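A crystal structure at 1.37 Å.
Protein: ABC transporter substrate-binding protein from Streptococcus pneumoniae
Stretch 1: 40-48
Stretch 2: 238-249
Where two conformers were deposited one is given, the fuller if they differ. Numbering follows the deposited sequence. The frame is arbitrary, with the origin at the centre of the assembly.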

ATOM      1  N   TYR A  40       9.399  13.513   0.773  1.00 11.22           N
ATOM      2  CA  TYR A  40       8.427  12.459   0.968  1.00  9.78           C
ATOM      3  C   TYR A  40       7.339  12.879   1.948  1.00 11.30           C
ATOM      4  O   TYR A  40       7.626  13.495   2.973  1.00 12.88           O
ATOM      5  N   ALA A  41       6.107  12.535   1.631  1.00  9.59           N
ATOM      6  CA  ALA A  41       4.954  12.855   2.477  1.00  9.29           C
ATOM      7  C   ALA A  41       3.927  11.746   2.385  1.00  9.86           C
ATOM      8  O   ALA A  41       3.967  10.917   1.477  1.00  9.64           O
ATOM      9  N   GLY A  42       2.998  11.744   3.326  1.00  9.32           N
ATOM     10  CA  GLY A  42       1.878  10.844   3.283  1.00  8.71           C
ATOM     11  C   GLY A  42       1.440  10.375   4.649  1.00  9.70           C
ATOM     12  O   GLY A  42       2.063  10.658   5.673  1.00  9.38           O
ATOM     13  N   PHE A  43       0.337   9.653   4.662  1.00  8.97           N
ATOM     14  CA  PHE A  43      -0.205   9.094   5.891  1.00  8.15           C
ATOM     15  C   PHE A  43       0.803   8.242   6.640  1.00  8.93           C
ATOM     16  O   PHE A  43       0.978   8.396   7.855  1.00  8.85           O
ATOM     17  N   ASP A  44       1.457   7.328   5.938  1.00  8.34           N
ATOM     18  CA  ASP A  44       2.442   6.474   6.580  1.00  7.05           C
ATOM     19  C   ASP A  44       3.694   7.232   6.973  1.00  8.13           C
ATOM     20  O   ASP A  44       4.324   6.894   7.970  1.00  8.72           O
ATOM     21  N   ILE A  45       4.096   8.230   6.190  1.00  8.70           N
ATOM     22  CA  ILE A  45       5.232   9.055   6.577  1.00  8.65           C
ATOM     23  C   ILE A  45       4.925   9.697   7.933  1.00  8.73           C
ATOM     24  O   ILE A  45       5.733   9.627   8.872  1.00  9.90           O
ATOM     25  N   ASP A  46       3.749  10.293   8.053  1.00  8.19           N
ATOM     26  CA  ASP A  46       3.355  10.938   9.297  1.00  8.68           C
ATOM     27  C   ASP A  46       3.191   9.931  10.443  1.00  9.74           C
ATOM     28  O   ASP A  46       3.649  10.181  11.569  1.00 10.81           O
ATOM     29  N   LEU A  47       2.556   8.807  10.158  1.00  8.90           N
ATOM     30  CA  LEU A  47       2.274   7.828  11.203  1.00  8.79           C
ATOM     31  C   LEU A  47       3.565   7.182  11.712  1.00  8.09           C
ATOM     32  O   LEU A  47       3.772   7.091  12.930  1.00  9.17           O
ATOM     33  N   ALA A  48       4.454   6.765  10.820  1.00  7.99           N
ATOM     34  CA  ALA A  48       5.711   6.150  11.237  1.00  8.03           C
ATOM     35  C   ALA A  48       6.581   7.150  11.986  1.00  8.23           C
ATOM     36  O   ALA A  48       7.244   6.812  12.955  1.00  9.42           O
ATOM     37  N   GLU A 238      -5.682  13.125  13.820  1.00 12.96           N
ATOM     38  CA  GLU A 238      -5.177  14.273  13.078  1.00 14.81           C
ATOM     39  C   GLU A 238      -4.610  13.825  11.727  1.00 14.25           C
ATOM     40  O   GLU A 238      -4.908  14.421  10.694  1.00 15.58           O
ATOM     41  N   ILE A 239      -3.776  12.792  11.726  1.00 12.12           N
ATOM     42  CA  ILE A 239      -3.156  12.303  10.491  1.00 11.49           C
ATOM     43  C   ILE A 239      -4.228  11.759   9.536  1.00 11.82           C
ATOM     44  O   ILE A 239      -4.199  12.017   8.326  1.00 12.35           O
ATOM     45  N   SER A 240      -5.198  11.045  10.090  1.00 13.17           N
ATOM     46  CA  SER A 240      -6.276  10.475   9.300  1.00 13.06           C
ATOM     47  C   SER A 240      -7.107  11.558   8.608  1.00 16.57           C
ATOM     48  O   SER A 240      -7.436  11.459   7.417  1.00 16.65           O
ATOM     49  N   GLN A 241      -7.435  12.611   9.349  0.56 15.28           N
ATOM     50  CA  GLN A 241      -8.224  13.700   8.792  0.56 16.63           C
ATOM     51  C   GLN A 241      -7.447  14.425   7.710  0.56 18.41           C
ATOM     52  O   GLN A 241      -8.015  14.833   6.692  0.56 25.13           O
ATOM     53  N   LYS A 242      -6.148  14.578   7.933  1.00 15.95           N
ATOM     54  CA  LYS A 242      -5.287  15.289   7.000  1.00 17.55           C
ATOM     55  C   LYS A 242      -5.290  14.605   5.639  1.00 17.55           C
ATOM     56  O   LYS A 242      -5.409  15.273   4.615  1.00 19.21           O
ATOM     57  N   TRP A 243      -5.173  13.279   5.612  1.00 15.31           N
ATOM     58  CA  TRP A 243      -5.024  12.558   4.351  1.00 16.44           C
ATOM     59  C   TRP A 243      -6.333  12.012   3.774  1.00 20.65           C
ATOM     60  O   TRP A 243      -6.434  11.850   2.548  1.00 20.41           O
ATOM     61  N   PHE A 244      -7.327  11.744   4.626  1.00 21.46           N
ATOM     62  CA  PHE A 244      -8.552  11.053   4.202  1.00 22.25           C
ATOM     63  C   PHE A 244      -9.852  11.798   4.440  1.00 26.70           C
ATOM     64  O   PHE A 244     -10.880  11.413   3.895  1.00 29.22           O
ATOM     65  N   GLY A 245      -9.821  12.843   5.252  1.00 25.29           N
ATOM     66  CA  GLY A 245     -11.042  13.559   5.600  1.00 29.26           C
ATOM     67  C   GLY A 245     -12.026  12.728   6.408  1.00 49.80           C
ATOM     68  O   GLY A 245     -13.216  13.034   6.439  1.00 34.02           O
ATOM     69  N   GLU A 246     -11.531  11.681   7.068  1.00 28.03           N
ATOM     70  CA  GLU A 246     -12.372  10.793   7.863  1.00 37.05           C
ATOM     71  C   GLU A 246     -11.478  10.041   8.823  1.00 33.86           C
ATOM     72  O   GLU A 246     -10.265  10.079   8.681  1.00 25.19           O
ATOM     73  N   ASP A 247     -12.096   9.341   9.770  1.00 34.00           N
ATOM     74  CA  ASP A 247     -11.406   8.500  10.740  1.00 24.82           C
ATOM     75  C   ASP A 247     -11.308   7.060  10.212  1.00 31.97           C
ATOM     76  O   ASP A 247     -12.304   6.330  10.180  1.00 29.63           O
ATOM     77  N   VAL A 248     -10.109   6.656   9.797  1.00 22.98           N
ATOM     78  CA  VAL A 248      -9.910   5.340   9.197  1.00 31.19           C
ATOM     79  C   VAL A 248      -9.521   4.304  10.239  1.00 53.97           C
ATOM     80  O   VAL A 248      -9.146   3.186   9.898  1.00 34.75           O
ATOM     81  N   ALA A 249      -9.606   4.675  11.512  1.00 23.76           N
ATOM     82  CA  ALA A 249      -9.222   3.761  12.576  1.00 34.11           C
ATOM     83  C   ALA A 249     -10.093   2.522  12.524  1.00 66.16           C
ATOM     84  O   ALA A 249     -11.292   2.606  12.252  1.00 35.37           O
TER

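What fills the centre of the contact? Helix 43-48 and helix 238-244 run nearly antiparallel, at 167°, with axes 9.8 Å apart at closest approach, and Phe43 bridges the space between them. Its CA-to-CB bond points sideways, but the t rotamer (chi1 -180°, chi2 95°) carries the ring into a hole formed by Ile239, Ser240, Trp243 and Phe244. Phe43 CD1 lies 3.5 Å from Ile239 CG2 and 3.5 Å from Phe244 CE2. The backbone of Ser240 meets the edge of the ring, with Phe43 CE1 3.8 Å from Ser240 CA. Phe244, in the m rotamer, points toward stretch 1; the two phenyl planes meet obliquely at 55°, their centroids 5.5 Å apart.

How does the apolar packing continue along the helices? Ile239 points toward stretch 1 with chi1 m and chi2 t. Its CG2 reaches Asp46 CB at 3.8 Å as well as the Phe43 ring, while Ile239 CD1 extends to the next turn, 3.9 Å from Leu47 N and 4.5 Å from Leu47 CB. Beyond the end of helix 238-244, Val248 adds a looser contact, its CG2 4.3 Å from Phe43 CE1. The loop carrying Val248 is tied back to the helix by Ser240: Val248 N donates to Ser240 OG at 3.0 Å, and Ser240 OG donates to Glu246 O at 2.6 Å.

What lies against the Trp243 ring? Gly42, at the N-cap position, places its CA over the face of the six-membered ring, 3.6 Å from the centroid, in a CH-pi contact; the nearest atoms are Gly42 CA and Trp243 CZ2, 3.3 Å apart. The glycine is called for by its own backbone angles, at which a CB would jam against the preceding carbonyl oxygen; that CB would point away from stretch 2. Trp243 takes the m rotamer with chi2 103°. Nearby, Ala41 CB touches Trp243 CH2 at 4.1 Å, and Phe43 CB lies 3.9 Å from Trp243 CD1.

What holds the polar edge together? Asp46 points toward stretch 2 in the m rotamer, and its OD2 accepts two hydrogen bonds. Trp243 NE1 donates to Asp46 OD2 at 2.9 Å, almost straight at 173°, so the indole nitrogen is satisfied in the plane of its ring. Lys242, extended with all four chi angles t, brings NZ to 2.9 Å from the same Asp46 OD2, adding a salt bridge to the hydrogen bond. One carboxylate oxygen thus joins neighbouring residues of the opposing helix.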

ATOM      1  CB  TYR A  40       9.101  11.182   1.479  1.00 11.47           C
ATOM      2  CG  TYR A  40      10.240  10.722   0.607  1.00 10.46           C
ATOM      3  CD1 TYR A  40      10.094  10.605  -0.774  1.00 10.55           C
ATOM      4  CD2 TYR A  40      11.472  10.435   1.156  1.00 10.52           C
ATOM      5  CE1 TYR A  40      11.151  10.188  -1.577  1.00 11.64           C
ATOM      6  CE2 TYR A  40      12.528  10.015   0.373  1.00 11.04           C
ATOM      7  CZ  TYR A  40      12.371   9.902  -0.991  1.00 11.01           C
ATOM      8  OH  TYR A  40      13.447   9.502  -1.746  1.00 12.87           O
ATOM      9  CB  ALA A  41       4.313  14.169   2.067  1.00 11.72           C
ATOM     10  CB  PHE A  43      -1.487   8.300   5.593  1.00  8.80           C
ATOM     11  CG  PHE A  43      -2.118   7.689   6.809  1.00  9.40           C
ATOM     12  CD1 PHE A  43      -3.129   8.343   7.458  1.00 10.87           C
ATOM     13  CD2 PHE A  43      -1.703   6.457   7.293  1.00  8.87           C
ATOM     14  CE1 PHE A  43      -3.718   7.787   8.599  1.00 12.51           C
ATOM     15  CE2 PHE A  43      -2.276   5.907   8.429  1.00 11.06           C
ATOM     16  CZ  PHE A  43      -3.296   6.565   9.056  1.00 11.54           C
ATOM     17  CB  ASP A  44       2.832   5.301   5.680  1.00  8.22           C
ATOM     18  CG  ASP A  44       1.771   4.215   5.620  1.00  8.53           C
ATOM     19  OD1 ASP A  44       0.952   4.068   6.563  1.00  9.14           O
ATOM     20  OD2 ASP A  44       1.781   3.485   4.595  1.00  9.09           O
ATOM     21  CB  ILE A  45       5.557  10.144   5.529  1.00  9.75           C
ATOM     22  CG1 ILE A  45       5.750   9.556   4.127  1.00  9.56           C
ATOM     23  CG2 ILE A  45       6.791  10.922   5.962  1.00  9.92           C
ATOM     24  CD1 ILE A  45       6.856   8.515   4.021  1.00 12.03           C
ATOM     25  CB  ASP A  46       2.037  11.708   9.077  1.00  9.17           C
ATOM     26  CG  ASP A  46       2.208  12.966   8.218  1.00 10.21           C
ATOM     27  OD1 ASP A  46       3.348  13.395   7.937  1.00 12.66           O
ATOM     28  OD2 ASP A  46       1.161  13.527   7.839  1.00 12.39           O
ATOM     29  CB  LEU A  47       1.281   6.776  10.721  1.00  8.72           C
ATOM     30  CG  LEU A  47       0.877   5.731  11.767  1.00 11.48           C
ATOM     31  CD1 LEU A  47       0.197   6.364  12.951  1.00 12.79           C
ATOM     32  CD2 LEU A  47      -0.036   4.687  11.124  1.00 11.53           C
ATOM     33  CB  ALA A  48       6.466   5.616  10.046  1.00  9.03           C
ATOM     34  CB  GLU A 238      -4.108  14.970  13.909  1.00 16.95           C
ATOM     35  CG  GLU A 238      -3.361  16.107  13.225  1.00 21.49           C
ATOM     36  CD  GLU A 238      -2.152  16.553  14.033  1.00 57.29           C
ATOM     37  OE1 GLU A 238      -2.144  16.342  15.265  1.00 51.80           O
ATOM     38  OE2 GLU A 238      -1.208  17.106  13.436  1.00 44.51           O
ATOM     39  CB  ILE A 239      -2.098  11.238  10.808  1.00 12.27           C
ATOM     40  CG1 ILE A 239      -0.948  11.845  11.629  1.00 13.27           C
ATOM     41  CG2 ILE A 239      -1.549  10.639   9.536  1.00 13.65           C
ATOM     42  CD1 ILE A 239      -0.013  10.805  12.232  1.00 13.75           C
ATOM     43  CB  SER A 240      -7.129   9.575  10.208  1.00 18.63           C
ATOM     44  OG  SER A 240      -8.127   8.885   9.483  1.00 21.83           O
ATOM     45  CB  GLN A 241      -8.634  14.694   9.881  0.56 23.16           C
ATOM     46  CG  GLN A 241      -9.739  14.191  10.804  0.56 34.90           C
ATOM     47  CD  GLN A 241     -11.058  13.973  10.082  0.56 29.78           C
ATOM     48  OE1 GLN A 241     -11.388  14.688   9.134  0.56 48.26           O
ATOM     49  NE2 GLN A 241     -11.816  12.979  10.524  0.56 23.07           N
ATOM     50  CB  LYS A 242      -3.869  15.365   7.565  1.00 15.90           C
ATOM     51  CG  LYS A 242      -2.831  15.937   6.621  1.00 16.68           C
ATOM     52  CD  LYS A 242      -1.475  15.988   7.288  1.00 17.00           C
ATOM     53  CE  LYS A 242      -0.380  16.363   6.308  1.00 18.01           C
ATOM     54  NZ  LYS A 242       0.952  16.271   6.968  1.00 19.49           N
ATOM     55  CB  TRP A 243      -3.981  11.436   4.523  1.00 15.17           C
ATOM     56  CG  TRP A 243      -2.628  12.023   4.765  1.00 12.73           C
ATOM     57  CD1 TRP A 243      -1.961  12.115   5.961  1.00 12.40           C
ATOM     58  CD2 TRP A 243      -1.799  12.658   3.789  1.00 13.15           C
ATOM     59  NE1 TRP A 243      -0.767  12.761   5.786  1.00 12.81           N
ATOM     60  CE2 TRP A 243      -0.647  13.112   4.461  1.00 12.84           C
ATOM     61  CE3 TRP A 243      -1.921  12.891   2.401  1.00 13.94           C
ATOM     62  CZ2 TRP A 243       0.380  13.776   3.800  1.00 13.53           C
ATOM     63  CZ3 TRP A 243      -0.898  13.570   1.743  1.00 14.37           C
ATOM     64  CH2 TRP A 243       0.247  13.986   2.447  1.00 14.10           C
ATOM     65  CB  PHE A 244      -8.637   9.695   4.881  1.00 23.13           C
ATOM     66  CG  PHE A 244      -7.546   8.780   4.484  1.00 21.11           C
ATOM     67  CD1 PHE A 244      -7.493   8.308   3.188  1.00 24.74           C
ATOM     68  CD2 PHE A 244      -6.553   8.423   5.363  1.00 20.57           C
ATOM     69  CE1 PHE A 244      -6.489   7.475   2.790  1.00 27.26           C
ATOM     70  CE2 PHE A 244      -5.534   7.585   4.963  1.00 26.37           C
ATOM     71  CZ  PHE A 244      -5.513   7.111   3.660  1.00 22.52           C
ATOM     72  CB  GLU A 246     -13.112   9.786   6.976  1.00 36.27           C
ATOM     73  CG  GLU A 246     -12.193   8.771   6.275  1.00 50.28           C
ATOM     74  CD  GLU A 246     -12.952   7.641   5.598  1.00 73.76           C
ATOM     75  OE1 GLU A 246     -14.004   7.219   6.125  1.00 74.69           O
ATOM     76  OE2 GLU A 246     -12.490   7.169   4.536  1.00 77.42           O
ATOM     77  CB  ASP A 247     -12.189   8.557  12.059  1.00 28.51           C
ATOM     78  CG  ASP A 247     -11.661   7.610  13.115  1.00 69.61           C
ATOM     79  OD1 ASP A 247     -10.585   7.026  12.911  1.00 30.21           O
ATOM     80  OD2 ASP A 247     -12.324   7.466  14.167  1.00 44.84           O
ATOM     81  CB  VAL A 248      -8.824   5.371   8.095  1.00 24.25           C
ATOM     82  CG1 VAL A 248      -9.265   6.275   6.941  1.00 19.90           C
ATOM     83  CG2 VAL A 248      -7.485   5.805   8.682  1.00 23.81           C
ATOM     84  CB  ALA A 249      -9.333   4.436  13.940  1.00 44.26           C
TER